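Local structure of protease Do-like 2, chloroplastic (Arabidopsis thaliana, 4FLN) at residues 271-281 with 299-310; 285-294 with 350-358. The protein is a chloroplast serine protease that makes the primary cleavage in the photodamaged D1 protein of photosystem II. One frame throughout, in Å; residues are numbered along the deposited sequence.

Contact 1 of 2, residues 271-281 with 299-310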
loop_
_atom_site.group_PDB
_atom_site.type_symbol
_atom_site.label_atom_id
_atom_site.label_comp_id
_atom_site.label_asym_id
_atom_site.label_seq_id
_atom_site.Cartn_x
_atom_site.Cartn_y
_atom_site.Cartn_z
ATOM N N LEU B 271 11.210 -30.699 40.660
ATOM C CA LEU B 271 12.407 -31.278 40.072
ATOM C C LEU B 271 13.544 -31.479 41.077
ATOM O O LEU B 271 14.568 -32.075 40.749
ATOM C CB LEU B 271 12.866 -30.422 38.892
ATOM C CG LEU B 271 12.138 -30.795 37.603
ATOM C CD1 LEU B 271 12.112 -29.642 36.619
ATOM C CD2 LEU B 271 12.805 -32.007 37.000
ATOM N N LYS B 272 13.349 -30.992 42.299
ATOM C CA LYS B 272 14.353 -31.120 43.349
ATOM C C LYS B 272 15.624 -30.370 42.991
ATOM O O LYS B 272 16.730 -30.876 43.176
ATOM C CB LYS B 272 14.667 -32.594 43.641
ATOM C CG LYS B 272 13.893 -33.188 44.816
ATOM C CD LYS B 272 12.403 -32.872 44.736
ATOM C CE LYS B 272 11.652 -33.402 45.955
ATOM N NZ LYS B 272 10.205 -33.021 45.935
ATOM N N VAL B 273 15.449 -29.158 42.477
ATOM C CA VAL B 273 16.559 -28.260 42.187
ATOM C C VAL B 273 16.735 -27.268 43.334
ATOM O O VAL B 273 15.818 -26.509 43.638
ATOM C CB VAL B 273 16.287 -27.466 40.898
ATOM C CG1 VAL B 273 17.352 -26.416 40.681
ATOM C CG2 VAL B 273 16.190 -28.400 39.705
ATOM N N PRO B 274 17.904 -27.286 43.993
ATOM C CA PRO B 274 18.186 -26.340 45.085
ATOM C C PRO B 274 18.588 -24.922 44.635
ATOM O O PRO B 274 19.206 -24.728 43.582
ATOM C CB PRO B 274 19.344 -27.011 45.844
ATOM C CG PRO B 274 19.363 -28.438 45.365
ATOM C CD PRO B 274 18.894 -28.370 43.945
ATOM N N THR B 275 18.253 -23.949 45.479
ATOM C CA THR B 275 18.446 -22.522 45.214
ATOM C C THR B 275 17.867 -22.096 43.872
ATOM O O THR B 275 16.839 -22.618 43.436
ATOM C CB THR B 275 19.938 -22.135 45.235
ATOM O OG1 THR B 275 20.667 -22.994 44.347
ATOM C CG2 THR B 275 20.506 -22.259 46.644
ATOM N N ASN B 276 18.545 -21.166 43.204
ATOM C CA ASN B 276 18.145 -20.784 41.861
ATOM C C ASN B 276 19.235 -21.139 40.861
ATOM O O ASN B 276 20.195 -20.390 40.681
ATOM C CB ASN B 276 17.867 -19.278 41.819
ATOM C CG ASN B 276 18.932 -18.469 42.542
ATOM O OD1 ASN B 276 19.919 -19.024 43.025
ATOM N ND2 ASN B 276 18.739 -17.154 42.617
ATOM N N GLU B 277 19.038 -22.252 40.164
ATOM C CA GLU B 277 20.010 -22.742 39.199
ATOM C C GLU B 277 19.358 -23.728 38.249
ATOM O O GLU B 277 18.351 -24.356 38.576
ATOM C CB GLU B 277 21.175 -23.435 39.909
ATOM C CG GLU B 277 22.264 -22.502 40.415
ATOM C CD GLU B 277 23.536 -23.239 40.783
ATOM O OE1 GLU B 277 23.530 -24.488 40.725
ATOM O OE2 GLU B 277 24.538 -22.573 41.125
ATOM N N GLY B 278 19.951 -23.888 37.079
ATOM C CA GLY B 278 19.543 -24.955 36.197
ATOM C C GLY B 278 18.492 -24.658 35.160
ATOM O O GLY B 278 17.566 -23.876 35.359
ATOM N N VAL B 279 18.639 -25.341 34.039
ATOM C CA VAL B 279 17.663 -25.300 32.977
ATOM C C VAL B 279 17.226 -26.745 32.710
ATOM O O VAL B 279 18.036 -27.665 32.796
ATOM C CB VAL B 279 18.269 -24.632 31.732
ATOM C CG1 VAL B 279 18.551 -23.186 32.027
ATOM C CG2 VAL B 279 19.560 -25.309 31.337
ATOM N N LEU B 280 15.939 -26.941 32.431
ATOM C CA LEU B 280 15.379 -28.278 32.210
ATOM C C LEU B 280 15.550 -28.761 30.763
ATOM O O LEU B 280 15.303 -28.016 29.816
ATOM C CB LEU B 280 13.904 -28.297 32.600
ATOM C CG LEU B 280 13.101 -29.599 32.527
ATOM C CD1 LEU B 280 13.728 -30.707 33.361
ATOM C CD2 LEU B 280 11.664 -29.356 32.979
ATOM N N VAL B 281 15.977 -30.010 30.595
ATOM C CA VAL B 281 16.159 -30.546 29.264
ATOM C C VAL B 281 14.832 -31.080 28.761
ATOM O O VAL B 281 14.277 -32.031 29.311
ATOM C CB VAL B 281 17.169 -31.696 29.286
ATOM C CG1 VAL B 281 17.279 -32.341 27.898
ATOM C CG2 VAL B 281 18.503 -31.186 29.764
ATOM N N VAL B 299 18.170 -31.731 34.578
ATOM C CA VAL B 299 18.374 -30.317 34.780
ATOM C C VAL B 299 19.853 -30.053 34.705
ATOM O O VAL B 299 20.576 -30.417 35.622
ATOM C CB VAL B 299 17.906 -29.896 36.168
ATOM C CG1 VAL B 299 18.144 -28.395 36.372
ATOM C CG2 VAL B 299 16.433 -30.272 36.369
ATOM N N ILE B 300 20.333 -29.422 33.637
ATOM C CA ILE B 300 21.755 -29.137 33.644
ATOM C C ILE B 300 22.016 -28.018 34.650
ATOM O O ILE B 300 21.288 -27.027 34.725
ATOM C CB ILE B 300 22.441 -28.886 32.246
ATOM C CG1 ILE B 300 22.844 -27.429 32.091
ATOM C CG2 ILE B 300 21.653 -29.447 31.041
ATOM C CD1 ILE B 300 24.291 -27.277 31.720
ATOM N N VAL B 301 23.066 -28.222 35.428
ATOM C CA VAL B 301 23.370 -27.440 36.614
ATOM C C VAL B 301 24.731 -26.730 36.465
ATOM O O VAL B 301 24.862 -25.539 36.732
ATOM C CB VAL B 301 23.235 -28.295 37.891
ATOM C CG1 VAL B 301 24.362 -28.013 38.852
ATOM C CG2 VAL B 301 21.864 -28.048 38.536
ATOM N N SER B 302 25.764 -27.489 36.138
ATOM C CA SER B 302 27.049 -26.888 35.819
ATOM C C SER B 302 27.488 -27.244 34.403
ATOM O O SER B 302 26.980 -28.186 33.803
ATOM C CB SER B 302 28.110 -27.338 36.819
ATOM O OG SER B 302 28.089 -28.749 36.987
ATOM N N PHE B 303 28.408 -26.458 33.859
ATOM C CA PHE B 303 29.038 -26.786 32.594
ATOM C C PHE B 303 30.512 -26.442 32.728
ATOM O O PHE B 303 30.842 -25.280 32.937
ATOM C CB PHE B 303 28.381 -25.974 31.482
ATOM C CG PHE B 303 28.941 -26.225 30.122
ATOM C CD1 PHE B 303 28.250 -26.999 29.209
ATOM C CD2 PHE B 303 30.147 -25.673 29.743
ATOM C CE1 PHE B 303 28.752 -27.214 27.947
ATOM C CE2 PHE B 303 30.663 -25.894 28.480
ATOM C CZ PHE B 303 29.964 -26.663 27.579
ATOM N N ASP B 304 31.395 -27.431 32.601
ATOM C CA ASP B 304 32.826 -27.224 32.852
ATOM C C ASP B 304 33.037 -26.513 34.194
ATOM O O ASP B 304 33.882 -25.624 34.310
ATOM C CB ASP B 304 33.486 -26.412 31.727
ATOM C CG ASP B 304 33.887 -27.269 30.513
ATOM O OD1 ASP B 304 33.901 -28.518 30.616
ATOM O OD2 ASP B 304 34.205 -26.681 29.451
ATOM N N ASP B 305 32.245 -26.908 35.188
ATOM C CA ASP B 305 32.293 -26.361 36.554
ATOM C C ASP B 305 31.951 -24.871 36.694
ATOM O O ASP B 305 32.277 -24.247 37.707
ATOM C CB ASP B 305 33.642 -26.656 37.230
ATOM C CG ASP B 305 33.903 -28.144 37.391
ATOM O OD1 ASP B 305 33.259 -28.778 38.259
ATOM O OD2 ASP B 305 34.758 -28.681 36.652
ATOM N N LEU B 306 31.259 -24.320 35.703
ATOM C CA LEU B 306 30.611 -23.022 35.860
ATOM C C LEU B 306 29.128 -23.278 36.096
ATOM O O LEU B 306 28.506 -24.052 35.371
ATOM C CB LEU B 306 30.813 -22.145 34.620
ATOM C CG LEU B 306 32.248 -21.710 34.296
ATOM C CD1 LEU B 306 32.354 -21.171 32.877
ATOM C CD2 LEU B 306 32.759 -20.683 35.308
ATOM N N HIS B 307 28.565 -22.650 37.118
ATOM C CA HIS B 307 27.166 -22.884 37.456
ATOM C C HIS B 307 26.215 -22.167 36.510
ATOM O O HIS B 307 26.468 -21.039 36.096
ATOM C CB HIS B 307 26.885 -22.491 38.910
ATOM C CG HIS B 307 27.418 -23.470 39.910
ATOM N ND1 HIS B 307 27.390 -24.833 39.704
ATOM C CD2 HIS B 307 27.999 -23.284 41.118
ATOM C CE1 HIS B 307 27.927 -25.445 40.744
ATOM N NE2 HIS B 307 28.306 -24.527 41.616
ATOM N N VAL B 308 25.112 -22.834 36.191
ATOM C CA VAL B 308 24.106 -22.330 35.259
ATOM C C VAL B 308 22.847 -21.946 36.021
ATOM O O VAL B 308 22.298 -22.773 36.761
ATOM C CB VAL B 308 23.755 -23.419 34.217
ATOM C CG1 VAL B 308 22.414 -23.174 33.613
ATOM C CG2 VAL B 308 24.823 -23.497 33.140
ATOM N N GLY B 309 22.382 -20.706 35.836
ATOM C CA GLY B 309 21.237 -20.189 36.584
ATOM C C GLY B 309 19.828 -20.583 36.138
ATOM O O GLY B 309 19.649 -21.363 35.206
ATOM N N CYS B 310 18.825 -20.033 36.819
ATOM C CA CYS B 310 17.413 -20.159 36.429
ATOM C C CYS B 310 17.203 -19.915 34.922
ATOM O O CYS B 310 16.688 -20.773 34.194
ATOM C CB CYS B 310 16.536 -19.185 37.244
ATOM S SG CYS B 310 16.226 -19.710 38.940
#

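Contact 2 of 2, residues 285-294 with 350-358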
loop_
_atom_site.group_PDB
_atom_site.type_symbol
_atom_site.label_atom_id
_atom_site.label_comp_id
_atom_site.label_asym_id
_atom_site.label_seq_id
_atom_site.Cartn_x
_atom_site.Cartn_y
_atom_site.Cartn_z
ATOM N N GLU B 285 18.693 -33.852 20.445
ATOM C CA GLU B 285 18.878 -34.241 19.053
ATOM C C GLU B 285 19.466 -35.650 18.919
ATOM O O GLU B 285 20.539 -35.944 19.444
ATOM C CB GLU B 285 19.761 -33.233 18.325
ATOM C CG GLU B 285 19.022 -32.022 17.800
ATOM C CD GLU B 285 19.957 -31.006 17.178
ATOM O OE1 GLU B 285 20.765 -31.391 16.297
ATOM O OE2 GLU B 285 19.895 -29.824 17.585
ATOM N N PRO B 286 18.763 -36.524 18.192
ATOM C CA PRO B 286 19.175 -37.916 17.981
ATOM C C PRO B 286 20.548 -38.066 17.343
ATOM O O PRO B 286 21.170 -39.099 17.553
ATOM C CB PRO B 286 18.105 -38.454 17.028
ATOM C CG PRO B 286 16.921 -37.596 17.281
ATOM C CD PRO B 286 17.475 -36.228 17.542
ATOM N N THR B 287 21.016 -37.085 16.577
ATOM C CA THR B 287 22.322 -37.233 15.938
ATOM C C THR B 287 23.465 -36.724 16.792
ATOM O O THR B 287 24.620 -36.832 16.393
ATOM C CB THR B 287 22.421 -36.564 14.539
ATOM O OG1 THR B 287 22.513 -35.138 14.672
ATOM C CG2 THR B 287 21.239 -36.961 13.657
ATOM N N SER B 288 23.147 -36.189 17.966
ATOM C CA SER B 288 24.167 -35.634 18.855
ATOM C C SER B 288 24.513 -36.628 19.966
ATOM O O SER B 288 23.678 -37.452 20.347
ATOM C CB SER B 288 23.713 -34.307 19.454
ATOM O OG SER B 288 22.884 -34.519 20.580
ATOM N N ASP B 289 25.761 -36.586 20.433
ATOM C CA ASP B 289 26.215 -37.484 21.491
ATOM C C ASP B 289 25.374 -37.363 22.756
ATOM O O ASP B 289 25.283 -38.308 23.546
ATOM C CB ASP B 289 27.682 -37.248 21.829
ATOM C CG ASP B 289 28.161 -38.133 22.970
ATOM O OD1 ASP B 289 27.945 -39.369 22.902
ATOM O OD2 ASP B 289 28.741 -37.582 23.938
ATOM N N ALA B 290 24.714 -36.225 22.931
ATOM C CA ALA B 290 23.762 -36.125 24.015
ATOM C C ALA B 290 22.695 -37.101 23.576
ATOM O O ALA B 290 22.838 -37.740 22.534
ATOM C CB ALA B 290 23.209 -34.739 24.085
ATOM N N SER B 291 21.649 -37.275 24.361
ATOM C CA SER B 291 20.628 -38.266 24.006
ATOM C C SER B 291 21.145 -39.699 24.117
ATOM O O SER B 291 20.354 -40.628 24.251
ATOM C CB SER B 291 20.166 -38.069 22.559
ATOM O OG SER B 291 21.011 -38.772 21.659
ATOM N N LYS B 292 22.464 -39.876 24.100
ATOM C CA LYS B 292 23.056 -41.105 24.601
ATOM C C LYS B 292 23.440 -40.874 26.054
ATOM O O LYS B 292 23.753 -41.805 26.779
ATOM C CB LYS B 292 24.275 -41.509 23.774
ATOM C CG LYS B 292 23.935 -42.107 22.421
ATOM C CD LYS B 292 25.195 -42.394 21.629
ATOM C CE LYS B 292 25.269 -43.850 21.188
ATOM N NZ LYS B 292 24.596 -44.088 19.879
ATOM N N VAL B 293 23.365 -39.616 26.469
ATOM C CA VAL B 293 23.916 -39.143 27.730
ATOM C C VAL B 293 22.860 -38.431 28.578
ATOM O O VAL B 293 22.691 -38.754 29.749
ATOM C CB VAL B 293 25.117 -38.195 27.504
ATOM C CG1 VAL B 293 25.803 -37.894 28.820
ATOM C CG2 VAL B 293 26.099 -38.797 26.515
ATOM N N LEU B 294 22.264 -37.372 28.022
ATOM C CA LEU B 294 21.117 -36.678 28.627
ATOM C C LEU B 294 19.732 -37.298 28.331
ATOM O O LEU B 294 19.564 -38.006 27.335
ATOM C CB LEU B 294 21.138 -35.201 28.245
ATOM C CG LEU B 294 22.478 -34.541 28.564
ATOM C CD1 LEU B 294 22.481 -33.101 28.135
ATOM C CD2 LEU B 294 22.768 -34.652 30.043
ATOM N N VAL B 350 28.416 -35.889 33.947
ATOM C CA VAL B 350 28.549 -36.606 32.680
ATOM C C VAL B 350 29.451 -35.871 31.684
ATOM O O VAL B 350 29.697 -34.675 31.828
ATOM C CB VAL B 350 27.180 -36.876 32.011
ATOM C CG1 VAL B 350 26.142 -37.252 33.044
ATOM C CG2 VAL B 350 26.728 -35.669 31.214
ATOM N N GLN B 351 29.944 -36.594 30.678
ATOM C CA GLN B 351 30.705 -35.989 29.588
ATOM C C GLN B 351 29.895 -36.036 28.293
ATOM O O GLN B 351 29.192 -37.008 28.034
ATOM C CB GLN B 351 32.022 -36.722 29.366
ATOM C CG GLN B 351 32.903 -36.830 30.579
ATOM C CD GLN B 351 34.199 -37.557 30.273
ATOM O OE1 GLN B 351 35.130 -36.975 29.715
ATOM N NE2 GLN B 351 34.264 -38.839 30.630
ATOM N N VAL B 352 29.998 -34.987 27.483
ATOM C CA VAL B 352 29.287 -34.933 26.216
ATOM C C VAL B 352 30.182 -34.460 25.089
ATOM O O VAL B 352 30.895 -33.473 25.230
ATOM C CB VAL B 352 28.087 -33.992 26.277
ATOM C CG1 VAL B 352 27.312 -34.071 24.976
ATOM C CG2 VAL B 352 27.192 -34.349 27.450
ATOM N N VAL B 353 30.153 -35.170 23.970
ATOM C CA VAL B 353 30.847 -34.701 22.783
ATOM C C VAL B 353 29.996 -33.618 22.141
ATOM O O VAL B 353 28.777 -33.769 22.030
ATOM C CB VAL B 353 31.079 -35.827 21.752
ATOM C CG1 VAL B 353 31.812 -35.280 20.524
ATOM C CG2 VAL B 353 31.844 -36.988 22.375
ATOM N N LEU B 354 30.637 -32.527 21.728
ATOM C CA LEU B 354 29.934 -31.432 21.077
ATOM C C LEU B 354 30.242 -31.375 19.586
ATOM O O LEU B 354 31.386 -31.205 19.186
ATOM C CB LEU B 354 30.324 -30.105 21.715
ATOM C CG LEU B 354 30.411 -30.119 23.232
ATOM C CD1 LEU B 354 30.943 -28.788 23.749
ATOM C CD2 LEU B 354 29.055 -30.440 23.810
ATOM N N ARG B 355 29.219 -31.507 18.757
ATOM C CA ARG B 355 29.420 -31.333 17.327
ATOM C C ARG B 355 28.510 -30.236 16.796
ATOM O O ARG B 355 27.517 -29.890 17.435
ATOM C CB ARG B 355 29.220 -32.653 16.575
ATOM C CG ARG B 355 30.254 -33.709 16.937
ATOM C CD ARG B 355 30.903 -34.319 15.700
ATOM N NE ARG B 355 32.264 -33.829 15.489
ATOM C CZ ARG B 355 33.363 -34.558 15.660
ATOM N NH1 ARG B 355 33.269 -35.818 16.039
ATOM N NH2 ARG B 355 34.558 -34.024 15.447
ATOM N N PRO B 356 28.873 -29.661 15.641
ATOM C CA PRO B 356 28.053 -28.643 14.983
ATOM C C PRO B 356 26.666 -29.183 14.689
ATOM O O PRO B 356 26.514 -30.380 14.479
ATOM C CB PRO B 356 28.810 -28.364 13.680
ATOM C CG PRO B 356 29.834 -29.426 13.561
ATOM C CD PRO B 356 30.143 -29.879 14.934
ATOM N N ARG B 357 25.667 -28.311 14.698
ATOM C CA ARG B 357 24.293 -28.734 14.476
ATOM C C ARG B 357 24.145 -29.465 13.146
ATOM O O ARG B 357 24.750 -29.076 12.147
ATOM C CB ARG B 357 23.363 -27.527 14.505
ATOM C CG ARG B 357 21.951 -27.864 14.913
ATOM C CD ARG B 357 21.365 -26.772 15.793
ATOM N NE ARG B 357 20.132 -27.217 16.428
ATOM C CZ ARG B 357 18.935 -27.136 15.857
ATOM N NH1 ARG B 357 18.818 -26.622 14.642
ATOM N NH2 ARG B 357 17.855 -27.564 16.499
ATOM N N VAL B 358 23.340 -30.528 13.150
ATOM C CA VAL B 358 22.964 -31.242 11.930
ATOM C C VAL B 358 21.579 -30.768 11.465
ATOM O O VAL B 358 20.569 -31.033 12.119
ATOM C CB VAL B 358 22.928 -32.765 12.173
ATOM C CG1 VAL B 358 22.376 -33.506 10.961
ATOM C CG2 VAL B 358 24.311 -33.276 12.535
HETATM O O HOH W 1 27.384 -34.670 19.109
#

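Contact 1 of 2, residues 271-281 with 299-310
Val279 and Ile300 face each other as an antiparallel hydrogen-bonded pair: Val279 N gives a bond to Ile300 O (3.2 Å) that lies in the carbonyl plane, and Ile300 N returns a weak one to Val279 O. Their side chains run alongside one another in the same direction, with Val279 CG2 4.0 Å from Ile300 CG1. On the other face of the sheet Val299 takes most of the packing. Its CG2, anti to the carbonyl carbon, meets Val273 CG2 tip to tip at 3.8 Å and also touches Leu280 CD1 and Leu271 CD2. Just before Val279, Gly278 N donates to Val308 O from 33° off the carbonyl plane; a CB on Gly278 would run into Val299 CG1. Glu277 extends over His307, OE1 3.9 Å above the plane of its ring, offset toward the rim, and OE2 3.2 Å from His307 CB. An alanine in place of Glu277 would probably leave that ring face without its carboxylate neighbour and His307 freer to turn. Further out, strand 279-284 also pairs with strand 257-261, and strand 299-303 with strand 336-343, so the contact joins the middle strands of the first PDZ domain's sheet, just past helix 265-271.

Contact 2 of 2, residues 285-294 with 350-358
Asp289 and Val353 bring the two backbones closest, with CA atoms 5.6 Å apart, where the loop 285-294, opening with a type I turn from Glu285 to Ser288, runs beside strand 350-353 without a ladder of main-chain bonds. The one main-chain N-H bonded directly across the contact goes to a carboxylate: Val353 N donates to Asp289 OD2 at 2.8 Å in a straight bond of 179°, meeting the oxygen on its anti side and slightly out of the carboxylate plane. CG of Asp289 is anti to the backbone N (chi1 178°), which carries the carboxylate to the strand, and the side chain crosses that of Val353 at about a right angle. A water bound to Asp289 N makes a weak second link to Val353 O. Toward Val350 the contact turns apolar. Val293 and Val350 overlap antiparallel, each passing the other, Val293 CG1 lying against Val350 CG2 and also reaching Val352 CG2 at 4.0 Å; Leu294 CD2 touches Val350 CG2 as well. At the far end Glu285 OE2 forms a salt bridge with Arg357 NE at 2.9 Å. Its hydrogen bond is weak and bent to 118°; the carboxylate and guanidinium planes stand nearly perpendicular. Close by, Thr287 OG1 rests 3.4 Å from Val358 CG2. Arg357 also makes a cation-pi contact with an aromatic side chain of the bound peptide, and Glu285 packs on an aromatic side chain of that peptide. The arrangement is that of a connecting loop laid along an edge strand of a PDZ fold, with the charged pair at its end beside the peptide.

In the fold
From the N terminus the chain passes through the two protease barrels before it enters the PDZ sheet. Residues 271-281 lead from helix 265-271 into strand 279-284, and the loop 285-294 follows directly. Contact 1 closes when the chain returns as strand 299-303, only 18 residues on, and so encloses the first half of contact 2. That half finds its mate much later, 56 residues along, after helix 325-329 and strand 336-343, on the second strand of the hairpin, 346-353. The segments therefore alternate and the two contacts cross, their centres 18 Å apart. Contact 1 joins neighbouring strands inside the sheet, whereas contact 2 ties a connecting loop to the sheet's last strand.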